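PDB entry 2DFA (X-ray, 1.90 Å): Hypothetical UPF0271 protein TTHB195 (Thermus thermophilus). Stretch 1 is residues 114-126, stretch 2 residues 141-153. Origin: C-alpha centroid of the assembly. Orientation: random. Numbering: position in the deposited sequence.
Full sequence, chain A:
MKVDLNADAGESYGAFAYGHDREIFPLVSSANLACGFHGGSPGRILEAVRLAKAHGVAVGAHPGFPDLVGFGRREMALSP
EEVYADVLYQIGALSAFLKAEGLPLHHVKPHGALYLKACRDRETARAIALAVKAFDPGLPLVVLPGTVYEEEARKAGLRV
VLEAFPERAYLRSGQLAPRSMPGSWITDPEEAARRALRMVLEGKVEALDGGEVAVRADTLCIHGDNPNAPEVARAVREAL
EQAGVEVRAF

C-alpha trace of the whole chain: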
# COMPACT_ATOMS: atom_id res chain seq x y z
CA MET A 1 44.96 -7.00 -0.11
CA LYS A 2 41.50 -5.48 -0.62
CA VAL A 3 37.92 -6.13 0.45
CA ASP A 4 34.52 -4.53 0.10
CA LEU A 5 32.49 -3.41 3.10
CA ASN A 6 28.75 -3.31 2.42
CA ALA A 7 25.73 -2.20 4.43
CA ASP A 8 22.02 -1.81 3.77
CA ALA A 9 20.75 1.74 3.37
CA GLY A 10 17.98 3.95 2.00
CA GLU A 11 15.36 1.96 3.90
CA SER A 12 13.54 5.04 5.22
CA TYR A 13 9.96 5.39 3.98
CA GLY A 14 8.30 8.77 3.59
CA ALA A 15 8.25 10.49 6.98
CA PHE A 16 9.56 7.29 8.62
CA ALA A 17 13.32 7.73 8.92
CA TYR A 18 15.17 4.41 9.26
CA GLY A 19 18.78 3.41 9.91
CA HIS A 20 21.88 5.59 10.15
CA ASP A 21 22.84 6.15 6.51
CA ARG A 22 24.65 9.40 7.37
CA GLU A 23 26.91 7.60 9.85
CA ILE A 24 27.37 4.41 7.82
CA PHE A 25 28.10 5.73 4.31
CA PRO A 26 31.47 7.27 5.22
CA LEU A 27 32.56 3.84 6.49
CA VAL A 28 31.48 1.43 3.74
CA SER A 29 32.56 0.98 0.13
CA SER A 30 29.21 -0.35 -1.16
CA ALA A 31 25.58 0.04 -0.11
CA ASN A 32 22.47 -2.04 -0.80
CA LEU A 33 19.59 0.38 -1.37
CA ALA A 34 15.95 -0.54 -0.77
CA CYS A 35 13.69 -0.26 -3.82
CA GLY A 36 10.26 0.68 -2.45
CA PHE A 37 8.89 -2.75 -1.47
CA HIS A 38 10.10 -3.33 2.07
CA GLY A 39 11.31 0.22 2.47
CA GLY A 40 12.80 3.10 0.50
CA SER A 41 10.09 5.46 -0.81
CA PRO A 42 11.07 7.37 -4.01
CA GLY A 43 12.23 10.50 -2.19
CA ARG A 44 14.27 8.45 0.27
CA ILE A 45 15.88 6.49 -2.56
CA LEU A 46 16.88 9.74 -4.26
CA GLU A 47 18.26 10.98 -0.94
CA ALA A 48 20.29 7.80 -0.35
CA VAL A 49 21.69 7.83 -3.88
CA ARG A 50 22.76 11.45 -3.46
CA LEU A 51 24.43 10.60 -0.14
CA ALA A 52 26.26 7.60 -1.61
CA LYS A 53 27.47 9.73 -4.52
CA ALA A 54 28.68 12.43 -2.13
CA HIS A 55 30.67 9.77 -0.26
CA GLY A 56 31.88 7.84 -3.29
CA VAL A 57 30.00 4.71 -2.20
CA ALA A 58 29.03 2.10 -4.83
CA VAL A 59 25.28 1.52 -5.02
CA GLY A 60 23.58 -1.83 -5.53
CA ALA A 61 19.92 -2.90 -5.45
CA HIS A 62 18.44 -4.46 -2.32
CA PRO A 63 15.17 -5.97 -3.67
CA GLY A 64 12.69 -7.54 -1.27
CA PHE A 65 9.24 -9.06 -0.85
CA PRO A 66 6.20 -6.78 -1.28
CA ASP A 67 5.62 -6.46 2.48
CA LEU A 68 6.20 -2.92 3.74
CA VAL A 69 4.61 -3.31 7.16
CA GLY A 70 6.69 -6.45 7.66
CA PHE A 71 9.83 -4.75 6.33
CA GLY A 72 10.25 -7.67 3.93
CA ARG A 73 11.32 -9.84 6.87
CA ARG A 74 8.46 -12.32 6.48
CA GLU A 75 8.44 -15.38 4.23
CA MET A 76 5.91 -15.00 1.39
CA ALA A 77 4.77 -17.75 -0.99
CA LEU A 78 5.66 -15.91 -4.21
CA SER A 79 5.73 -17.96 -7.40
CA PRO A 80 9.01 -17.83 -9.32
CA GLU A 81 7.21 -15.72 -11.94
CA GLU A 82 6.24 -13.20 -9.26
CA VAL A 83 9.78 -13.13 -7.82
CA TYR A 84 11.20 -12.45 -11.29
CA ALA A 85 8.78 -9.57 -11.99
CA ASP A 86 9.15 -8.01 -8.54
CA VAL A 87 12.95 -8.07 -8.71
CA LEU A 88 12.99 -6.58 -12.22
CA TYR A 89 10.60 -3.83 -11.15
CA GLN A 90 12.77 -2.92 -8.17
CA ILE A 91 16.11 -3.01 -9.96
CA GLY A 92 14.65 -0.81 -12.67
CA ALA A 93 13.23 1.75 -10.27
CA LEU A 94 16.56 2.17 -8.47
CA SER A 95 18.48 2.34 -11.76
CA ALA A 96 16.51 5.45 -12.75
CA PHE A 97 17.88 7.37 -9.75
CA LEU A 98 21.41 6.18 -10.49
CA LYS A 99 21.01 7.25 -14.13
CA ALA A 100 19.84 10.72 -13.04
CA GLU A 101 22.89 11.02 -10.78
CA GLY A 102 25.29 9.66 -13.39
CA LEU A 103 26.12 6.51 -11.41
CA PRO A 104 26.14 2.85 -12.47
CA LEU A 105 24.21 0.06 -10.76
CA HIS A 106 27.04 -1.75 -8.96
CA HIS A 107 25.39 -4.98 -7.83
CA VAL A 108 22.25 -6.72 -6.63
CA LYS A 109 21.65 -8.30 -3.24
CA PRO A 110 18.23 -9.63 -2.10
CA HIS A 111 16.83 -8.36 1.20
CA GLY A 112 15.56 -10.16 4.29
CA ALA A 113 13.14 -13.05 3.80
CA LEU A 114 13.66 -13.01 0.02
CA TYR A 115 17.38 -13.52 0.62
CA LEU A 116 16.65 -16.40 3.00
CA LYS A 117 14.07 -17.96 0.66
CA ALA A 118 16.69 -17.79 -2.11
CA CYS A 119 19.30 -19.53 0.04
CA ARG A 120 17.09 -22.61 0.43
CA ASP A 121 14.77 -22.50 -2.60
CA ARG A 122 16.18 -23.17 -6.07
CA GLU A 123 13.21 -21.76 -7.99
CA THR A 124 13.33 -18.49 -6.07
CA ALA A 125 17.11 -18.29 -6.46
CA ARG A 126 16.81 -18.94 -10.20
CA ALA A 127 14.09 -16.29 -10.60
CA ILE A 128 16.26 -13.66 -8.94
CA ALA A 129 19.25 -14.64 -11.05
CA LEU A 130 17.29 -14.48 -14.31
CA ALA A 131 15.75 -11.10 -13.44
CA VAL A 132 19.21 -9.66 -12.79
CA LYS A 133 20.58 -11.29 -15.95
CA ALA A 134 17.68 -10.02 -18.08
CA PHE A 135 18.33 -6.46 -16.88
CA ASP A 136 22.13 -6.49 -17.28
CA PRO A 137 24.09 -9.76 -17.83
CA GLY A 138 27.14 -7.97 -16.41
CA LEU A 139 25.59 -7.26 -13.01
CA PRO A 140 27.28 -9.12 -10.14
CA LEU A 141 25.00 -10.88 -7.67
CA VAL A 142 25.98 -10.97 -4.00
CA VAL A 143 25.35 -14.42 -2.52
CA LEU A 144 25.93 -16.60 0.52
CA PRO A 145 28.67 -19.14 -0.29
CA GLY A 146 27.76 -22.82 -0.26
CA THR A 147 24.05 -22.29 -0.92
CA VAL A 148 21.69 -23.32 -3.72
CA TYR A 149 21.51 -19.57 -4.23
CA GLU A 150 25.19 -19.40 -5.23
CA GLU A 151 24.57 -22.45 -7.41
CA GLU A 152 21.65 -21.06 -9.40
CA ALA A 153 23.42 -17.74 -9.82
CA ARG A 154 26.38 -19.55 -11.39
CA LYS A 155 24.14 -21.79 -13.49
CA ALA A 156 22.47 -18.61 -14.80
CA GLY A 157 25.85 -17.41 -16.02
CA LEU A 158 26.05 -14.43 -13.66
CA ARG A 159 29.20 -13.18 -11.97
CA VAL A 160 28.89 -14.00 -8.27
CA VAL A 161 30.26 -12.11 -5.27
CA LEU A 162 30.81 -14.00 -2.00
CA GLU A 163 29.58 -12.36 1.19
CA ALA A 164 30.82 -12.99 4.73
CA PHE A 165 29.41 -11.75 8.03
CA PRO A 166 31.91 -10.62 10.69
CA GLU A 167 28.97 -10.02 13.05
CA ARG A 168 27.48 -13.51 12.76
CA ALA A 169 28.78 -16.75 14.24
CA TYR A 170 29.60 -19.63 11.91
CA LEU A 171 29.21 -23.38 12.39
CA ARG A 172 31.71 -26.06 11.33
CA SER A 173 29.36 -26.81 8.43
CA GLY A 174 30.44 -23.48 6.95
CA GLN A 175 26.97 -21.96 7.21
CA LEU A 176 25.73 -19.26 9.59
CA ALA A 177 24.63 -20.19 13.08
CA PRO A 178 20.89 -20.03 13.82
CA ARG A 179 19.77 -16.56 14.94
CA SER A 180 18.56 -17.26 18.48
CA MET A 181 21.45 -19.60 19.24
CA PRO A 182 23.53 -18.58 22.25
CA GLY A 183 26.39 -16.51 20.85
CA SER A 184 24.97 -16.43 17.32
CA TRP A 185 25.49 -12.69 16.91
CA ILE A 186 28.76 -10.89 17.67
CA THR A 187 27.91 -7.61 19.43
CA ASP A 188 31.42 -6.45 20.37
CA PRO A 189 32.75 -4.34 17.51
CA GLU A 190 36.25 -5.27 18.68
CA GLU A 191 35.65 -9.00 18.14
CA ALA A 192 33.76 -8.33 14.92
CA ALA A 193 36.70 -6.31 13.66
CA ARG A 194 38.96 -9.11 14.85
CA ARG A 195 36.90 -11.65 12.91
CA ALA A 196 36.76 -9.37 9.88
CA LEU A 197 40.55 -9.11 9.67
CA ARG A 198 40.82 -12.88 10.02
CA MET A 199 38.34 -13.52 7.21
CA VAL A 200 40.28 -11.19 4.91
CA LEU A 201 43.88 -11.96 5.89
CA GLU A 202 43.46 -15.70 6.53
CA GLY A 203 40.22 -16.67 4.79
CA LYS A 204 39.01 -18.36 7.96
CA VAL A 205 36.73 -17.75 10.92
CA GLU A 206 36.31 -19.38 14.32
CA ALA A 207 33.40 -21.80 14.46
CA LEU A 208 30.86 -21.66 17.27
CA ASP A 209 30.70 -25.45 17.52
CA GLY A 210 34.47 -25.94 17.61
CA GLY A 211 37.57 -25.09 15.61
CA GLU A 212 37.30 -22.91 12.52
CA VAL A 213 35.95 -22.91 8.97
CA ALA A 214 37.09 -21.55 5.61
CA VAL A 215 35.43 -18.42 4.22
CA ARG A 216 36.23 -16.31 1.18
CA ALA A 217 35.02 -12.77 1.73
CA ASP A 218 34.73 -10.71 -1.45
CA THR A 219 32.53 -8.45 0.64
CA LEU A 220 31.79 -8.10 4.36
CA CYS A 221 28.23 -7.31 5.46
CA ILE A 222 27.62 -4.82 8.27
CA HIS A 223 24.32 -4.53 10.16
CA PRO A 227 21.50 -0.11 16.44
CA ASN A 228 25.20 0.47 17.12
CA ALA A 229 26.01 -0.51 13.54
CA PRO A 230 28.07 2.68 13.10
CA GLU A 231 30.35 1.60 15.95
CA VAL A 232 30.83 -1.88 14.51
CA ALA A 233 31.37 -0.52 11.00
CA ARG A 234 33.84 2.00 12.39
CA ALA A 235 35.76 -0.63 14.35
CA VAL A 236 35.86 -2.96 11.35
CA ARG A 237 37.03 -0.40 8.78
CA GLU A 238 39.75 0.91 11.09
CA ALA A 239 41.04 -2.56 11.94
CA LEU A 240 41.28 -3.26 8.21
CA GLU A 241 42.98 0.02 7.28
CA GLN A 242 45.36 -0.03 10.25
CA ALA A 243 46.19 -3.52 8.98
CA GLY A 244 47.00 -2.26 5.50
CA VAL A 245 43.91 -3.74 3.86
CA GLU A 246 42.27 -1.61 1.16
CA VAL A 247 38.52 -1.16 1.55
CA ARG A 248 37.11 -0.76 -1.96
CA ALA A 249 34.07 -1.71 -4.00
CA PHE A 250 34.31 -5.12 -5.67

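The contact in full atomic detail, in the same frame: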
# COMPACT_ATOMS: atom_id res chain seq x y z
N LEU A 114 13.44 -12.61 1.41
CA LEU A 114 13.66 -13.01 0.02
C LEU A 114 15.04 -13.65 -0.08
O LEU A 114 15.23 -14.66 -0.74
CB LEU A 114 13.58 -11.79 -0.92
CG LEU A 114 13.83 -12.04 -2.42
CD1 LEU A 114 12.89 -13.13 -2.95
CD2 LEU A 114 13.63 -10.74 -3.19
N TYR A 115 16.01 -13.03 0.60
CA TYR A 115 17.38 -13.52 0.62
C TYR A 115 17.37 -14.94 1.19
O TYR A 115 17.91 -15.87 0.60
CB TYR A 115 18.24 -12.60 1.50
CG TYR A 115 19.73 -12.86 1.45
CD1 TYR A 115 20.47 -12.57 0.30
CD2 TYR A 115 20.40 -13.37 2.56
CE1 TYR A 115 21.85 -12.78 0.26
CE2 TYR A 115 21.79 -13.58 2.53
CZ TYR A 115 22.50 -13.29 1.38
OH TYR A 115 23.86 -13.49 1.35
N LEU A 116 16.73 -15.10 2.35
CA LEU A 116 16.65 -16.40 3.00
C LEU A 116 15.91 -17.44 2.15
O LEU A 116 16.33 -18.59 2.08
CB LEU A 116 15.97 -16.27 4.37
CG LEU A 116 16.71 -15.41 5.40
CD1 LEU A 116 15.93 -15.38 6.71
CD2 LEU A 116 18.11 -15.97 5.62
N LYS A 117 14.82 -17.03 1.50
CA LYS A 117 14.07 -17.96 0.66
C LYS A 117 14.97 -18.42 -0.49
O LYS A 117 14.96 -19.59 -0.88
CB LYS A 117 12.81 -17.29 0.10
CG LYS A 117 11.85 -18.23 -0.62
CD LYS A 117 10.65 -17.47 -1.17
CE LYS A 117 9.64 -18.38 -1.85
NZ LYS A 117 9.07 -19.40 -0.92
N ALA A 118 15.76 -17.49 -1.02
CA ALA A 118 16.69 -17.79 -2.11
C ALA A 118 17.76 -18.79 -1.68
O ALA A 118 18.14 -19.67 -2.45
CB ALA A 118 17.35 -16.50 -2.59
N CYS A 119 18.26 -18.64 -0.46
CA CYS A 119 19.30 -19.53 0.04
C CYS A 119 18.88 -20.99 0.20
O CYS A 119 19.73 -21.88 0.27
CB CYS A 119 19.86 -19.00 1.37
SG CYS A 119 20.83 -17.48 1.21
N ARG A 120 17.57 -21.24 0.27
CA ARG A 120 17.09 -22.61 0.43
C ARG A 120 16.10 -23.06 -0.65
O ARG A 120 15.70 -24.23 -0.67
CB ARG A 120 16.44 -22.78 1.81
CG ARG A 120 15.31 -21.81 2.09
CD ARG A 120 14.78 -21.98 3.51
NE ARG A 120 13.91 -20.88 3.90
CZ ARG A 120 12.70 -20.64 3.40
NH1 ARG A 120 12.20 -21.45 2.46
NH2 ARG A 120 12.00 -19.60 3.81
N ASP A 121 15.72 -22.16 -1.54
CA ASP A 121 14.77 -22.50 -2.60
C ASP A 121 15.31 -22.22 -4.00
O ASP A 121 15.44 -21.07 -4.41
CB ASP A 121 13.46 -21.73 -2.38
CG ASP A 121 12.38 -22.14 -3.35
OD1 ASP A 121 12.06 -23.34 -3.40
OD2 ASP A 121 11.85 -21.27 -4.07
N ARG A 122 15.62 -23.29 -4.73
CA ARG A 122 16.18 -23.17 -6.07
C ARG A 122 15.36 -22.36 -7.07
O ARG A 122 15.93 -21.60 -7.85
CB ARG A 122 16.46 -24.55 -6.67
CG ARG A 122 17.69 -25.25 -6.10
CD ARG A 122 17.96 -26.55 -6.84
NE ARG A 122 19.08 -27.30 -6.25
CZ ARG A 122 20.36 -26.99 -6.41
NH1 ARG A 122 20.72 -25.95 -7.15
NH2 ARG A 122 21.29 -27.73 -5.82
N GLU A 123 14.04 -22.52 -7.06
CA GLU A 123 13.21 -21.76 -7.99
C GLU A 123 13.25 -20.26 -7.71
O GLU A 123 13.26 -19.46 -8.64
CB GLU A 123 11.76 -22.26 -7.94
CG GLU A 123 11.56 -23.58 -8.66
CD GLU A 123 11.95 -23.50 -10.13
OE1 GLU A 123 11.23 -22.83 -10.90
OE2 GLU A 123 13.00 -24.09 -10.50
N THR A 124 13.27 -19.89 -6.44
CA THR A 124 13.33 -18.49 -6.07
C THR A 124 14.70 -17.94 -6.46
O THR A 124 14.81 -16.87 -7.04
CB THR A 124 13.15 -18.29 -4.56
OG1 THR A 124 11.81 -18.65 -4.19
CG2 THR A 124 13.41 -16.84 -4.17
N ALA A 125 15.74 -18.69 -6.13
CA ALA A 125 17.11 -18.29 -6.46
C ALA A 125 17.26 -18.09 -7.97
O ALA A 125 17.85 -17.11 -8.41
CB ALA A 125 18.09 -19.36 -5.98
N ARG A 126 16.74 -19.03 -8.74
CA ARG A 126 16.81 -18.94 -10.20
C ARG A 126 16.07 -17.72 -10.72
O ARG A 126 16.56 -17.03 -11.62
CB ARG A 126 16.23 -20.21 -10.84
CG ARG A 126 16.06 -20.13 -12.35
CD ARG A 126 15.51 -21.43 -12.93
NE ARG A 126 15.15 -21.29 -14.34
CZ ARG A 126 14.01 -20.78 -14.79
NH1 ARG A 126 13.08 -20.35 -13.93
NH2 ARG A 126 13.78 -20.69 -16.09
N LEU A 141 26.00 -10.56 -8.67
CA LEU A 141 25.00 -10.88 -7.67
C LEU A 141 25.72 -11.30 -6.40
O LEU A 141 26.60 -12.16 -6.44
CB LEU A 141 24.10 -12.02 -8.16
CG LEU A 141 22.91 -12.45 -7.30
CD1 LEU A 141 22.00 -11.25 -7.04
CD2 LEU A 141 22.14 -13.56 -8.02
N VAL A 142 25.38 -10.66 -5.29
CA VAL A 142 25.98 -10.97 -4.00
C VAL A 142 25.23 -12.18 -3.43
O VAL A 142 24.00 -12.17 -3.34
CB VAL A 142 25.86 -9.77 -3.03
CG1 VAL A 142 26.39 -10.14 -1.64
CG2 VAL A 142 26.62 -8.59 -3.59
N VAL A 143 25.97 -13.21 -3.05
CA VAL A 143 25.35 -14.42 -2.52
C VAL A 143 26.04 -14.98 -1.29
O VAL A 143 27.14 -14.55 -0.93
CB VAL A 143 25.34 -15.54 -3.58
CG1 VAL A 143 24.86 -15.01 -4.92
CG2 VAL A 143 26.73 -16.14 -3.72
N LEU A 144 25.38 -15.93 -0.65
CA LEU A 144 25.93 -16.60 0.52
C LEU A 144 26.62 -17.84 -0.04
O LEU A 144 26.00 -18.65 -0.71
CB LEU A 144 24.83 -17.03 1.49
CG LEU A 144 24.72 -16.23 2.79
CD1 LEU A 144 23.67 -16.87 3.69
CD2 LEU A 144 26.07 -16.21 3.49
N PRO A 145 27.93 -17.98 0.22
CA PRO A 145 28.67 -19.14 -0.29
C PRO A 145 28.15 -20.48 0.23
O PRO A 145 27.71 -20.59 1.38
CB PRO A 145 30.10 -18.84 0.15
CG PRO A 145 29.91 -18.07 1.43
CD PRO A 145 28.79 -17.12 1.06
N GLY A 146 28.20 -21.49 -0.63
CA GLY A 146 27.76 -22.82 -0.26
C GLY A 146 26.26 -23.06 -0.26
O GLY A 146 25.79 -24.06 0.28
N THR A 147 25.51 -22.15 -0.87
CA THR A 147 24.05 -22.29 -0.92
C THR A 147 23.54 -22.58 -2.33
O THR A 147 24.27 -22.41 -3.31
CB THR A 147 23.36 -20.99 -0.42
OG1 THR A 147 23.67 -19.91 -1.31
CG2 THR A 147 23.84 -20.63 0.97
N VAL A 148 22.29 -23.03 -2.42
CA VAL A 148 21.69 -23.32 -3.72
C VAL A 148 21.55 -21.99 -4.45
O VAL A 148 21.40 -21.94 -5.67
CB VAL A 148 20.28 -23.97 -3.56
CG1 VAL A 148 20.41 -25.30 -2.83
CG2 VAL A 148 19.35 -23.04 -2.82
N TYR A 149 21.61 -20.91 -3.68
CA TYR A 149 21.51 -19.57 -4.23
C TYR A 149 22.78 -19.28 -5.05
O TYR A 149 22.71 -18.76 -6.16
CB TYR A 149 21.34 -18.58 -3.06
CG TYR A 149 21.31 -17.13 -3.46
CD1 TYR A 149 20.71 -16.72 -4.65
CD2 TYR A 149 21.86 -16.16 -2.63
CE1 TYR A 149 20.67 -15.38 -5.01
CE2 TYR A 149 21.83 -14.81 -2.98
CZ TYR A 149 21.24 -14.43 -4.17
OH TYR A 149 21.23 -13.11 -4.53
N GLU A 150 23.94 -19.61 -4.50
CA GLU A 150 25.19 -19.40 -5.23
C GLU A 150 25.16 -20.28 -6.48
O GLU A 150 25.57 -19.86 -7.56
CB GLU A 150 26.40 -19.80 -4.37
CG GLU A 150 27.73 -19.42 -5.00
CD GLU A 150 28.92 -20.13 -4.37
OE1 GLU A 150 28.89 -20.36 -3.14
OE2 GLU A 150 29.89 -20.42 -5.09
N GLU A 151 24.66 -21.50 -6.31
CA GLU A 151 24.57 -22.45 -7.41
C GLU A 151 23.74 -21.97 -8.59
O GLU A 151 24.20 -22.00 -9.74
CB GLU A 151 23.98 -23.77 -6.92
CG GLU A 151 24.89 -24.58 -6.02
CD GLU A 151 24.25 -25.89 -5.58
OE1 GLU A 151 23.71 -26.61 -6.46
OE2 GLU A 151 24.28 -26.20 -4.37
N GLU A 152 22.52 -21.53 -8.32
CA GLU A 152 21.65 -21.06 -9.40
C GLU A 152 22.20 -19.81 -10.07
O GLU A 152 22.05 -19.63 -11.27
CB GLU A 152 20.23 -20.80 -8.86
CG GLU A 152 19.52 -22.05 -8.38
CD GLU A 152 19.47 -23.15 -9.43
OE1 GLU A 152 19.21 -22.83 -10.61
OE2 GLU A 152 19.66 -24.33 -9.09
N ALA A 153 22.84 -18.95 -9.28
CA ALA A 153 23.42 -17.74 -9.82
C ALA A 153 24.50 -18.12 -10.83
O ALA A 153 24.60 -17.52 -11.90
CB ALA A 153 24.02 -16.89 -8.71

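The contact is organised around Y149, in the first turn of the helix that begins at V148. Its CA-to-CB bond points toward stretch 1, and with chi1 at 177° (t) the ring extends from that helix into a hole formed by Y115, A118, C119 and A125. The backbones come close here. C119 CA lies 3.8 Å from Y149 CB, and the CA atoms of C119 and Y149 are only 4.8 Å apart. A118, which also points toward stretch 2, places its methyl group over one face of the ring, with A118 CB 4.2 Å from the ring centroid and 19° off the normal, a CH-pi contact. A125, from the following helix, brings its CB to 3.8 Å from Y149 CA and 4.0 Å from Y149 CD1, so a single methyl group packs against both the backbone and the ring of the tyrosine.

Y115 lies one turn earlier in the first helix. Its CA-to-CB bond runs sideways, but the t rotamer (chi1 -171°) carries the end of the side chain nearer to stretch 2. The two tyrosine rings meet obliquely, with planes at 83° and Y115 CE1 3.8 Å from Y149 CE2. Beyond this point Y115 reaches the end of the strand and the residue after it: its OH lies 3.2 Å from L144 CG, while V142 O sits near the plane of the ring at its edge. L144 has an off-well chi1 of -108° and points toward stretch 1, where its CD1 also packs 3.8 Å from C119 SG. The m rotamer of C119 (chi1 -70°) leaves that sulfur between L144 and the Y149 ring, with SG 4.2 Å from Y149 CD2.

V148 fills the space beside the turn that joins the two helical segments of stretch 1. Its CG2 lies 3.3 Å from C119 O and 3.6 Å from A118 O, packing against the backbone at the C-terminal part of the first segment. On the other branch, CG1 lies over one face of the R122 guanidinium. R122 reaches past V148 with chi1 m and chi2 and chi3 both t, an extended conformation whose CG is 3.8 Å from V148 CB. The final angle, chi4 at -76°, turns the guanidinium so that two carboxylates meet its edge: NH2 bonds to E151 OE1 at 2.7 Å and NH1 to E152 OE2 at 2.7 Å, both salt bridges. The two glutamates differ in shape. Both have chi1 m, but chi2 is t in E151 and m in E152, which bends the latter chain back, and E152 CB packs 3.9 Å from A125 CB.

Both participating helix starts are capped. D121 OD2 accepts from T124 N at 3.1 Å and from T124 OG1 at 2.6 Å. T147, in the p rotamer, presents OG1 to E150 N at 3.2 Å, while the same OG1 donates to L144 O at 2.7 Å, tying the type II turn to the helix that carries Y149.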